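Local coordinates for protein Protease/Reverse transcriptase/ribonuclease H (Eastern chimpanzee simian foamy virus, PDB 7KSF) that copies viral RNA into DNA, degrades the RNA of RNA-DNA hybrids through its ribonuclease H, and probably cleaves viral polyproteins through its aspartic protease domain, at residues Q241-T246 / D317-H322; N132-W137 / V340-S345; L383-S388 / L568-D573; V455-T460 / K563-L568. The protein carries 1 engineered substitution. All blocks are in the same frame, centred on the assembly; numbering follows the deposited sequence.

Contact 1 (Q241-T246 / D317-H322)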
# COMPACT_ATOMS: atom_id res chain seq x y z
N GLN A 241 10.03 5.33 -15.94
CA GLN A 241 11.25 6.07 -16.24
C GLN A 241 12.22 5.99 -15.07
O GLN A 241 12.18 5.03 -14.29
CB GLN A 241 10.92 7.53 -16.56
CG GLN A 241 9.93 7.72 -17.71
CD GLN A 241 10.61 7.89 -19.06
OE1 GLN A 241 11.14 8.96 -19.36
NE2 GLN A 241 10.60 6.84 -19.87
N LYS A 242 13.11 6.97 -14.95
CA LYS A 242 14.14 6.92 -13.92
C LYS A 242 13.52 7.04 -12.53
O LYS A 242 13.59 6.10 -11.72
CB LYS A 242 15.18 8.03 -14.15
CG LYS A 242 16.37 7.95 -13.21
CD LYS A 242 17.41 9.01 -13.57
CE LYS A 242 18.58 9.02 -12.59
NZ LYS A 242 19.48 10.18 -12.85
N TYR A 243 12.91 8.18 -12.23
CA TYR A 243 12.27 8.40 -10.94
C TYR A 243 10.77 8.18 -11.05
O TYR A 243 10.16 8.40 -12.10
CB TYR A 243 12.54 9.82 -10.43
CG TYR A 243 14.00 10.19 -10.39
CD1 TYR A 243 14.58 10.92 -11.42
CD2 TYR A 243 14.81 9.82 -9.32
CE1 TYR A 243 15.91 11.27 -11.39
CE2 TYR A 243 16.15 10.16 -9.29
CZ TYR A 243 16.69 10.89 -10.32
OH TYR A 243 18.02 11.23 -10.29
N LYS A 244 10.17 7.73 -9.95
CA LYS A 244 8.74 7.47 -9.89
C LYS A 244 8.16 8.13 -8.64
O LYS A 244 8.78 8.11 -7.57
CB LYS A 244 8.46 5.97 -9.87
CG LYS A 244 8.92 5.26 -11.14
CD LYS A 244 9.57 3.94 -10.82
CE LYS A 244 10.29 3.38 -12.04
NZ LYS A 244 11.09 2.19 -11.69
N THR A 245 6.98 8.71 -8.79
CA THR A 245 6.35 9.49 -7.74
C THR A 245 4.86 9.17 -7.67
O THR A 245 4.18 9.17 -8.69
CB THR A 245 6.53 11.00 -7.98
OG1 THR A 245 7.92 11.32 -7.95
CG2 THR A 245 5.79 11.80 -6.92
N THR A 246 4.37 8.90 -6.46
CA THR A 246 2.96 8.67 -6.22
C THR A 246 2.47 9.63 -5.14
O THR A 246 3.15 9.84 -4.13
CB THR A 246 2.69 7.22 -5.80
OG1 THR A 246 1.35 7.10 -5.31
CG2 THR A 246 3.66 6.78 -4.72
N ASP A 317 12.29 10.41 -16.78
CA ASP A 317 13.67 9.95 -16.75
C ASP A 317 14.64 11.07 -16.38
O ASP A 317 15.59 10.84 -15.63
CB ASP A 317 14.04 9.33 -18.10
CG ASP A 317 13.72 10.25 -19.27
OD1 ASP A 317 12.89 11.17 -19.11
OD2 ASP A 317 14.29 10.04 -20.37
N ASP A 318 14.41 12.26 -16.89
CA ASP A 318 15.30 13.38 -16.61
C ASP A 318 15.09 13.85 -15.17
O ASP A 318 13.95 14.15 -14.79
CB ASP A 318 15.05 14.51 -17.59
CG ASP A 318 16.26 15.39 -17.79
OD1 ASP A 318 16.96 15.68 -16.80
OD2 ASP A 318 16.52 15.79 -18.95
N PRO A 319 16.13 13.90 -14.34
CA PRO A 319 15.93 14.34 -12.95
C PRO A 319 15.39 15.75 -12.84
O PRO A 319 14.56 16.02 -11.95
CB PRO A 319 17.33 14.22 -12.34
CG PRO A 319 18.04 13.24 -13.19
CD PRO A 319 17.51 13.44 -14.58
N LYS A 320 15.82 16.66 -13.71
CA LYS A 320 15.33 18.04 -13.63
C LYS A 320 13.90 18.15 -14.13
O LYS A 320 13.11 18.94 -13.60
CB LYS A 320 16.25 18.97 -14.42
CG LYS A 320 16.20 18.80 -15.94
CD LYS A 320 16.89 19.94 -16.67
CE LYS A 320 16.68 19.84 -18.18
NZ LYS A 320 15.24 19.96 -18.56
N GLU A 321 13.53 17.36 -15.15
CA GLU A 321 12.19 17.45 -15.71
C GLU A 321 11.14 16.82 -14.80
O GLU A 321 9.99 17.26 -14.79
CB GLU A 321 12.14 16.79 -17.09
CG GLU A 321 10.89 17.12 -17.89
CD GLU A 321 10.70 16.22 -19.09
OE1 GLU A 321 11.30 15.12 -19.11
OE2 GLU A 321 9.96 16.62 -20.02
N HIS A 322 11.52 15.79 -14.04
CA HIS A 322 10.59 15.19 -13.09
C HIS A 322 10.11 16.23 -12.07
O HIS A 322 8.92 16.27 -11.75
CB HIS A 322 11.25 14.01 -12.38
CG HIS A 322 10.30 13.19 -11.55
ND1 HIS A 322 9.03 12.88 -11.97
CD2 HIS A 322 10.45 12.63 -10.33
CE1 HIS A 322 8.43 12.15 -11.04
NE2 HIS A 322 9.28 11.98 -10.04
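T245 and H322 join the strand and helix layers of the polymerase palm, where strand 243-249 lies in an antiparallel sheet and helix 319-336 packs against it. The tight part is buried. A chi1 of -171° sets H322 CG anti to the backbone N; the ring's NE2 meets T245 OG1 at 2.6 Å, near the ring plane, and either atom could be the donor. G348 N also bonds to T245 OG1, so the hydroxyl is held both by H322 of the helix and by the neighbouring strand 345-349. Beside this bond, H322 CD2 comes within 3.5 Å of Y243 CB. The tyrosine ring then reaches the first turn of the helix: P319 CG sits at its edge, in plane, with Y243 CE1 3.4 Å from P319 CB. L115 and P116 also touch this tyrosine.

Toward Q241 and D317 the contact becomes looser and more exposed. Q241 and D317 lie side by side, pointing the same way, and the bond from D317 N to Q241 OE1 is weak and its acceptor doubtfully placed. K242 is held by its aliphatic part: CB lies 3.2 Å from D317 O and CG rests over one face of the Y243 ring, toward its rim. D318 occupies the N-cap of the helix, though its bond from K320 N is weak and long. K242 runs extended to its end, where NZ touches P319 CG at 3.4 Å and makes a weak hydrogen bond to Y243 OH at 3.1 Å.

Contact 2 (N132-W137 / V340-S345)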
# COMPACT_ATOMS: atom_id res chain seq x y z
N ASN A 132 -0.14 24.97 1.18
CA ASN A 132 -1.59 24.86 1.20
C ASN A 132 -2.09 23.63 0.46
O ASN A 132 -3.27 23.28 0.59
CB ASN A 132 -2.23 26.12 0.62
CG ASN A 132 -1.69 27.39 1.23
OD1 ASN A 132 -1.21 27.38 2.37
ND2 ASN A 132 -1.75 28.48 0.49
N LEU A 133 -1.24 22.98 -0.33
CA LEU A 133 -1.64 21.78 -1.05
C LEU A 133 -1.64 20.55 -0.14
O LEU A 133 -2.54 19.71 -0.24
CB LEU A 133 -0.71 21.55 -2.24
CG LEU A 133 -1.04 20.34 -3.11
CD1 LEU A 133 -2.41 20.50 -3.73
CD2 LEU A 133 0.02 20.15 -4.17
N TRP A 134 -0.66 20.44 0.75
CA TRP A 134 -0.57 19.28 1.62
C TRP A 134 -1.69 19.29 2.64
O TRP A 134 -2.26 20.34 2.97
CB TRP A 134 0.79 19.25 2.33
CG TRP A 134 1.90 19.81 1.49
CD1 TRP A 134 2.67 20.90 1.77
CD2 TRP A 134 2.37 19.30 0.24
NE1 TRP A 134 3.59 21.11 0.77
CE2 TRP A 134 3.42 20.14 -0.18
CE3 TRP A 134 2.00 18.23 -0.57
CZ2 TRP A 134 4.11 19.93 -1.38
CZ3 TRP A 134 2.68 18.02 -1.75
CH2 TRP A 134 3.73 18.86 -2.14
N GLN A 135 -2.02 18.10 3.15
CA GLN A 135 -3.03 17.99 4.19
C GLN A 135 -2.40 18.32 5.54
O GLN A 135 -1.44 17.66 5.95
CB GLN A 135 -3.65 16.59 4.21
CG GLN A 135 -4.92 16.52 5.04
CD GLN A 135 -5.20 15.13 5.57
OE1 GLN A 135 -4.49 14.17 5.25
NE2 GLN A 135 -6.24 15.01 6.38
N HIS A 136 -2.94 19.33 6.21
CA HIS A 136 -2.46 19.73 7.53
C HIS A 136 -3.31 19.17 8.66
O HIS A 136 -2.76 18.75 9.68
CB HIS A 136 -2.41 21.26 7.63
CG HIS A 136 -1.53 21.90 6.61
ND1 HIS A 136 -0.25 22.33 6.90
CD2 HIS A 136 -1.73 22.18 5.30
CE1 HIS A 136 0.29 22.86 5.82
NE2 HIS A 136 -0.58 22.78 4.84
N TRP A 137 -4.63 19.17 8.51
CA TRP A 137 -5.53 18.67 9.54
C TRP A 137 -6.02 17.29 9.17
O TRP A 137 -6.18 16.97 7.98
CB TRP A 137 -6.72 19.61 9.74
CG TRP A 137 -6.33 21.02 10.04
CD1 TRP A 137 -6.17 22.03 9.14
CD2 TRP A 137 -6.05 21.57 11.33
NE1 TRP A 137 -5.80 23.18 9.79
CE2 TRP A 137 -5.72 22.93 11.13
CE3 TRP A 137 -6.04 21.05 12.62
CZ2 TRP A 137 -5.39 23.77 12.19
CZ3 TRP A 137 -5.71 21.89 13.67
CH2 TRP A 137 -5.39 23.23 13.45
N VAL A 340 -3.36 16.93 -0.89
CA VAL A 340 -2.44 15.80 -0.97
C VAL A 340 -2.04 15.38 0.44
O VAL A 340 -1.74 16.23 1.29
CB VAL A 340 -1.19 16.16 -1.80
CG1 VAL A 340 -0.24 14.97 -1.90
CG2 VAL A 340 -1.58 16.65 -3.18
N SER A 341 -2.05 14.08 0.69
CA SER A 341 -1.62 13.51 1.97
C SER A 341 -0.19 13.02 1.82
O SER A 341 0.08 12.07 1.08
CB SER A 341 -2.55 12.38 2.40
OG SER A 341 -2.02 11.69 3.52
N LEU A 342 0.74 13.66 2.53
CA LEU A 342 2.13 13.23 2.53
C LEU A 342 2.38 12.06 3.47
O LEU A 342 3.54 11.64 3.62
CB LEU A 342 3.04 14.40 2.88
CG LEU A 342 2.92 15.58 1.92
CD1 LEU A 342 3.76 16.75 2.39
CD2 LEU A 342 3.31 15.16 0.52
N LYS A 343 1.34 11.53 4.10
CA LYS A 343 1.50 10.37 4.97
C LYS A 343 1.87 9.13 4.16
O LYS A 343 2.76 8.37 4.54
CB LYS A 343 0.21 10.12 5.75
CG LYS A 343 0.23 8.88 6.62
CD LYS A 343 -1.09 8.70 7.35
CE LYS A 343 -1.03 7.54 8.33
NZ LYS A 343 0.04 7.74 9.35
N LYS A 344 1.20 8.93 3.02
CA LYS A 344 1.44 7.77 2.18
C LYS A 344 1.99 8.15 0.81
O LYS A 344 2.14 7.27 -0.05
CB LYS A 344 0.15 6.96 2.02
CG LYS A 344 -0.45 6.49 3.34
CD LYS A 344 0.49 5.55 4.09
CE LYS A 344 -0.14 5.03 5.37
NZ LYS A 344 0.74 4.04 6.07
N SER A 345 2.30 9.42 0.58
CA SER A 345 2.85 9.83 -0.70
C SER A 345 4.32 9.43 -0.80
O SER A 345 5.05 9.42 0.20
CB SER A 345 2.70 11.34 -0.89
OG SER A 345 1.34 11.73 -0.78
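L342 CD1 lies over one face of the W134 indole, toward its rim, and forms the apolar centre. It makes a CH-pi contact 4.0 Å from the centroid of the five-membered ring, 30° off the normal, while L342 CD2 meets W134 CE3 at 3.5 Å. A chi1 of -59° places L342 CG 3.8 Å from W134 CE3, and chi2 sets CD1 anti to CA. V340 continues the apolar patch: its CB approaches W134 CE3 obliquely, and its CG2 packs on L133 CG at 3.7 Å. F330 of helix 319-336 meets W134 edge-to-face, and F127 O takes the indole N-H.

Outward from this core the backbones bridge. V340 N donates almost straight to L133 O (3.0 Å, 170° at the hydrogen), and V340 O accepts from Q135 N at 2.7 Å and is approached by W134 CA at 3.3 Å.

At the polar edge, Q135 OE1 comes to 3.9 Å from S341 CB, a loose contact, and K343 N gives S341 OG a weak bond. With V340 bonded to the residues on both sides of W134, this is a single parallel beta bridge, by which a loop that follows helix 117-129 fastens onto strand 340-341 of the polymerase palm sheet.

Contact 3 (L383-S388 / L568-D573)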
# COMPACT_ATOMS: atom_id res chain seq x y z
N LEU A 383 1.75 -33.04 10.08
CA LEU A 383 1.24 -33.91 9.02
C LEU A 383 0.25 -33.18 8.13
O LEU A 383 0.27 -33.35 6.90
CB LEU A 383 0.59 -35.15 9.64
CG LEU A 383 -0.10 -36.13 8.69
CD1 LEU A 383 0.91 -36.79 7.77
CD2 LEU A 383 -0.88 -37.17 9.48
N LYS A 384 -0.63 -32.36 8.71
CA LYS A 384 -1.63 -31.66 7.92
C LYS A 384 -0.99 -30.66 6.96
O LYS A 384 -1.58 -30.35 5.92
CB LYS A 384 -2.63 -30.95 8.84
CG LYS A 384 -3.41 -31.88 9.75
CD LYS A 384 -4.39 -31.10 10.61
CE LYS A 384 -5.21 -32.04 11.50
NZ LYS A 384 -6.19 -31.29 12.35
N GLN A 385 0.19 -30.15 7.30
CA GLN A 385 0.90 -29.25 6.40
C GLN A 385 1.69 -30.00 5.33
O GLN A 385 2.02 -29.40 4.30
CB GLN A 385 1.83 -28.34 7.21
CG GLN A 385 1.10 -27.54 8.29
CD GLN A 385 1.48 -26.08 8.29
OE1 GLN A 385 2.49 -25.69 7.71
NE2 GLN A 385 0.67 -25.25 8.95
N LEU A 386 1.98 -31.28 5.54
CA LEU A 386 2.65 -32.11 4.55
C LEU A 386 1.67 -32.74 3.57
O LEU A 386 2.00 -32.93 2.39
CB LEU A 386 3.47 -33.20 5.24
CG LEU A 386 4.31 -34.09 4.33
CD1 LEU A 386 5.25 -33.24 3.49
CD2 LEU A 386 5.07 -35.12 5.14
N GLN A 387 0.46 -33.07 4.03
CA GLN A 387 -0.56 -33.58 3.11
C GLN A 387 -1.01 -32.50 2.14
O GLN A 387 -1.43 -32.81 1.02
CB GLN A 387 -1.75 -34.12 3.90
CG GLN A 387 -1.45 -35.34 4.75
CD GLN A 387 -2.64 -35.75 5.61
OE1 GLN A 387 -3.45 -34.91 6.00
NE2 GLN A 387 -2.73 -37.04 5.91
N SER A 388 -0.93 -31.23 2.54
CA SER A 388 -1.35 -30.13 1.68
C SER A 388 -0.43 -29.99 0.48
O SER A 388 -0.89 -29.81 -0.66
CB SER A 388 -1.40 -28.83 2.48
OG SER A 388 -2.30 -28.92 3.57
N LEU A 568 -5.34 -25.16 0.49
CA LEU A 568 -3.98 -24.71 0.72
C LEU A 568 -3.89 -23.79 1.94
O LEU A 568 -3.09 -22.85 1.96
CB LEU A 568 -3.41 -24.02 -0.52
CG LEU A 568 -3.42 -24.84 -1.80
CD1 LEU A 568 -2.62 -24.13 -2.88
CD2 LEU A 568 -2.87 -26.23 -1.54
N LYS A 569 -4.70 -24.05 2.96
CA LYS A 569 -4.62 -23.25 4.18
C LYS A 569 -3.45 -23.68 5.05
O LYS A 569 -2.83 -22.85 5.72
CB LYS A 569 -5.93 -23.33 4.97
CG LYS A 569 -6.27 -24.74 5.45
CD LYS A 569 -7.09 -24.71 6.74
CE LYS A 569 -8.40 -23.95 6.57
NZ LYS A 569 -9.20 -23.94 7.83
N HIS A 570 -3.14 -24.97 5.06
CA HIS A 570 -2.03 -25.50 5.84
C HIS A 570 -0.74 -25.56 5.03
O HIS A 570 0.23 -26.18 5.48
CB HIS A 570 -2.37 -26.89 6.39
CG HIS A 570 -3.27 -26.86 7.58
ND1 HIS A 570 -4.64 -26.90 7.48
CD2 HIS A 570 -2.99 -26.79 8.90
CE1 HIS A 570 -5.17 -26.86 8.70
NE2 HIS A 570 -4.19 -26.79 9.58
N ILE A 571 -0.70 -24.94 3.86
CA ILE A 571 0.56 -24.90 3.11
C ILE A 571 1.59 -24.12 3.92
O ILE A 571 1.31 -23.00 4.37
CB ILE A 571 0.35 -24.26 1.73
CG1 ILE A 571 -0.32 -25.26 0.79
CG2 ILE A 571 1.68 -23.84 1.13
CD1 ILE A 571 0.52 -26.47 0.51
N PRO A 572 2.79 -24.67 4.13
CA PRO A 572 3.81 -23.95 4.90
C PRO A 572 4.24 -22.66 4.23
O PRO A 572 3.79 -22.33 3.13
CB PRO A 572 4.96 -24.96 4.99
CG PRO A 572 4.33 -26.29 4.74
CD PRO A 572 3.22 -26.03 3.77
N ASP A 573 5.12 -21.91 4.90
CA ASP A 573 5.56 -20.63 4.38
C ASP A 573 6.45 -20.81 3.16
O ASP A 573 7.33 -21.66 3.14
CB ASP A 573 6.31 -19.85 5.46
CG ASP A 573 5.41 -19.40 6.59
OD1 ASP A 573 4.23 -19.09 6.32
OD2 ASP A 573 5.88 -19.38 7.75
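Q385 lies against the H570 carbonyl along its whole length. Its CB is 3.2 Å from H570 O and also approaches P572 CG. CG, set anti to the carbonyl carbon (chi1 -57°), keeps to the same oxygen while coming near H570 CB. The chain then bends at chi2 (-133°), which brings CD to 3.1 Å from H570 O. At the tip the amide splits its contacts: OE1 turns to P572 CG at 3.5 Å, and NE2 comes to 4.0 Å from H570 CD2, with the amide and imidazole planes 79° apart. OE1 and H570 O are both acceptors and make no bond with each other, so the glutamine packs on the carbonyl by its carbons, and Q385 CA adds a C-H...O contact.

One turn along the helix, S388 presents its side chain to the loop. Its OG is already spent inside the helix, donating to K384 O at 2.8 Å, nearly along the C=O axis, and its bonded hydroxyl rests against H570 CB at 3.5 Å. S388 CB meets I571 CD1 at 3.6 Å, and I571 goes on to touch I389. K384 contributes CB, set over one face of the H570 ring toward its rim, while its extended chain leads away.

D573 and T378, on the approach to helix 383-392, are hydrogen-bonded through their backbones. Helix 383-392 probably belongs to the thumb, as in related reverse transcriptases, and the contact packs on it the loop that follows strand 557-561, the edge strand of the RNase H-like (connection) sheet.

Contact 4 (V455-T460 / K563-L568)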
# COMPACT_ATOMS: atom_id res chain seq x y z
N VAL A 455 -6.22 -20.39 -19.92
CA VAL A 455 -6.78 -20.95 -18.70
C VAL A 455 -5.85 -20.65 -17.54
O VAL A 455 -4.64 -20.91 -17.63
CB VAL A 455 -7.02 -22.47 -18.84
CG1 VAL A 455 -7.27 -23.09 -17.47
CG2 VAL A 455 -8.18 -22.74 -19.77
N ILE A 456 -6.40 -20.12 -16.45
CA ILE A 456 -5.63 -19.75 -15.28
C ILE A 456 -6.25 -20.41 -14.06
O ILE A 456 -7.42 -20.15 -13.75
CB ILE A 456 -5.56 -18.23 -15.08
CG1 ILE A 456 -5.10 -17.54 -16.37
CG2 ILE A 456 -4.64 -17.88 -13.94
CD1 ILE A 456 -5.13 -16.04 -16.29
N LYS A 457 -5.49 -21.25 -13.38
CA LYS A 457 -5.92 -21.87 -12.13
C LYS A 457 -5.25 -21.16 -10.97
O LYS A 457 -4.02 -21.05 -10.93
CB LYS A 457 -5.60 -23.37 -12.12
CG LYS A 457 -6.35 -24.17 -13.18
CD LYS A 457 -6.09 -25.66 -13.02
CE LYS A 457 -6.99 -26.48 -13.94
NZ LYS A 457 -6.80 -27.94 -13.71
N VAL A 458 -6.06 -20.68 -10.02
CA VAL A 458 -5.58 -19.80 -8.96
C VAL A 458 -5.95 -20.39 -7.61
O VAL A 458 -7.12 -20.71 -7.36
CB VAL A 458 -6.15 -18.38 -9.10
CG1 VAL A 458 -5.60 -17.48 -8.01
CG2 VAL A 458 -5.83 -17.81 -10.47
N ASN A 459 -4.95 -20.54 -6.74
CA ASN A 459 -5.13 -20.90 -5.35
C ASN A 459 -4.09 -20.12 -4.55
O ASN A 459 -3.15 -19.56 -5.11
CB ASN A 459 -4.99 -22.41 -5.13
CG ASN A 459 -5.79 -22.90 -3.93
OD1 ASN A 459 -6.05 -22.16 -2.99
ND2 ASN A 459 -6.19 -24.17 -3.97
N THR A 460 -4.28 -20.06 -3.22
CA THR A 460 -3.36 -19.29 -2.38
C THR A 460 -3.12 -19.99 -1.06
O THR A 460 -3.96 -20.77 -0.57
CB THR A 460 -3.88 -17.87 -2.10
OG1 THR A 460 -2.80 -17.05 -1.65
CG2 THR A 460 -4.96 -17.88 -1.03
N LYS A 563 -13.40 -27.83 -8.70
CA LYS A 563 -13.46 -28.72 -7.55
C LYS A 563 -12.12 -29.40 -7.28
O LYS A 563 -11.80 -29.66 -6.11
CB LYS A 563 -14.54 -29.78 -7.76
CG LYS A 563 -15.92 -29.22 -8.03
CD LYS A 563 -16.94 -30.34 -8.25
CE LYS A 563 -18.33 -29.78 -8.50
NZ LYS A 563 -19.35 -30.85 -8.70
N THR A 564 -11.34 -29.69 -8.32
CA THR A 564 -10.08 -30.39 -8.13
C THR A 564 -9.04 -29.55 -7.42
O THR A 564 -8.00 -30.09 -7.02
CB THR A 564 -9.52 -30.85 -9.48
OG1 THR A 564 -8.47 -31.81 -9.25
CG2 THR A 564 -8.93 -29.68 -10.24
N LEU A 565 -9.28 -28.25 -7.25
CA LEU A 565 -8.33 -27.41 -6.53
C LEU A 565 -8.33 -27.80 -5.06
O LEU A 565 -9.39 -27.84 -4.43
CB LEU A 565 -8.69 -25.94 -6.70
CG LEU A 565 -8.65 -25.46 -8.15
CD1 LEU A 565 -8.87 -23.96 -8.21
CD2 LEU A 565 -7.33 -25.83 -8.79
N PRO A 566 -7.17 -28.10 -4.48
CA PRO A 566 -7.13 -28.56 -3.09
C PRO A 566 -7.16 -27.41 -2.09
O PRO A 566 -7.11 -26.24 -2.48
CB PRO A 566 -5.81 -29.32 -3.02
CG PRO A 566 -4.93 -28.57 -3.96
CD PRO A 566 -5.83 -28.09 -5.09
N GLU A 567 -7.25 -27.74 -0.81
CA GLU A 567 -7.17 -26.74 0.24
C GLU A 567 -5.71 -26.44 0.55
O GLU A 567 -4.92 -27.35 0.82
CB GLU A 567 -7.90 -27.21 1.50
CG GLU A 567 -7.95 -26.15 2.59
CD GLU A 567 -8.63 -24.87 2.12
OE1 GLU A 567 -9.74 -24.96 1.56
OE2 GLU A 567 -8.05 -23.78 2.31
N LEU A 568 -5.34 -25.16 0.49
CA LEU A 568 -3.98 -24.71 0.72
C LEU A 568 -3.89 -23.79 1.94
O LEU A 568 -3.09 -22.85 1.96
CB LEU A 568 -3.41 -24.02 -0.52
CG LEU A 568 -3.42 -24.84 -1.80
CD1 LEU A 568 -2.62 -24.13 -2.88
CD2 LEU A 568 -2.87 -26.23 -1.54
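N459 turns its amide toward P566 by two torsions: CG stands anti to the backbone N (chi1 -152°), and chi2 of -27° sets OD1 back toward its own main chain. ND2 therefore faces the loop and donates to P566 O at 2.7 Å, with the acceptor in the amide plane and an angle of 138° at the hydrogen. On the other side of the amide, OD1 accepts T460 N at 2.8 Å. These two bonds, one at each polar atom, fix the flip and the rotation of the amide.

L568 lies across this amide obliquely. Its CD1 is 3.6 Å from N459 CG, and its CB comes to 3.3 Å from T460 O. Further back, L565 sends CD1 to V458 O at 3.8 Å, while its CD2 comes loosely near the K457 chain, 4.4 Å from CD. The ammonium end of K457 makes a cation-pi contact with Y470.

Strand 454-460 is the middle strand of the five-stranded 3-2-1-4-5 sheet of the RNase H-like connection domain. K457 and N459 point to the loop, which runs in roughly the strand's direction, and V458 and T460 face the opposite side, where helix 494-513 receives them at M502, L498 and T501; L565 and L568 also lean on R468 and Y466 of strand 464-471.

Contacts 1 and 2 both reach the palm sheet, in which strands 243-249 and 340-341 are neighbours; helix 319-336 leads from one to the other, they touch through T246 and S345, and contact 2 fastens the loop after helix 117-129 onto the sheet. Contacts 3 and 4 lie elsewhere, about 44 and 40 Å from contact 1 between centres, and share L568 on a single loop that meets helix 383-392 and, just before it in the chain, the connection sheet. Contacts 2 and 4 are the more buried pair, one bonded backbone to backbone, the other through a side-chain amide. Contact 1 buries its one strong side-chain bond and has only weak ones toward its exposed end; contact 3 relies on packing.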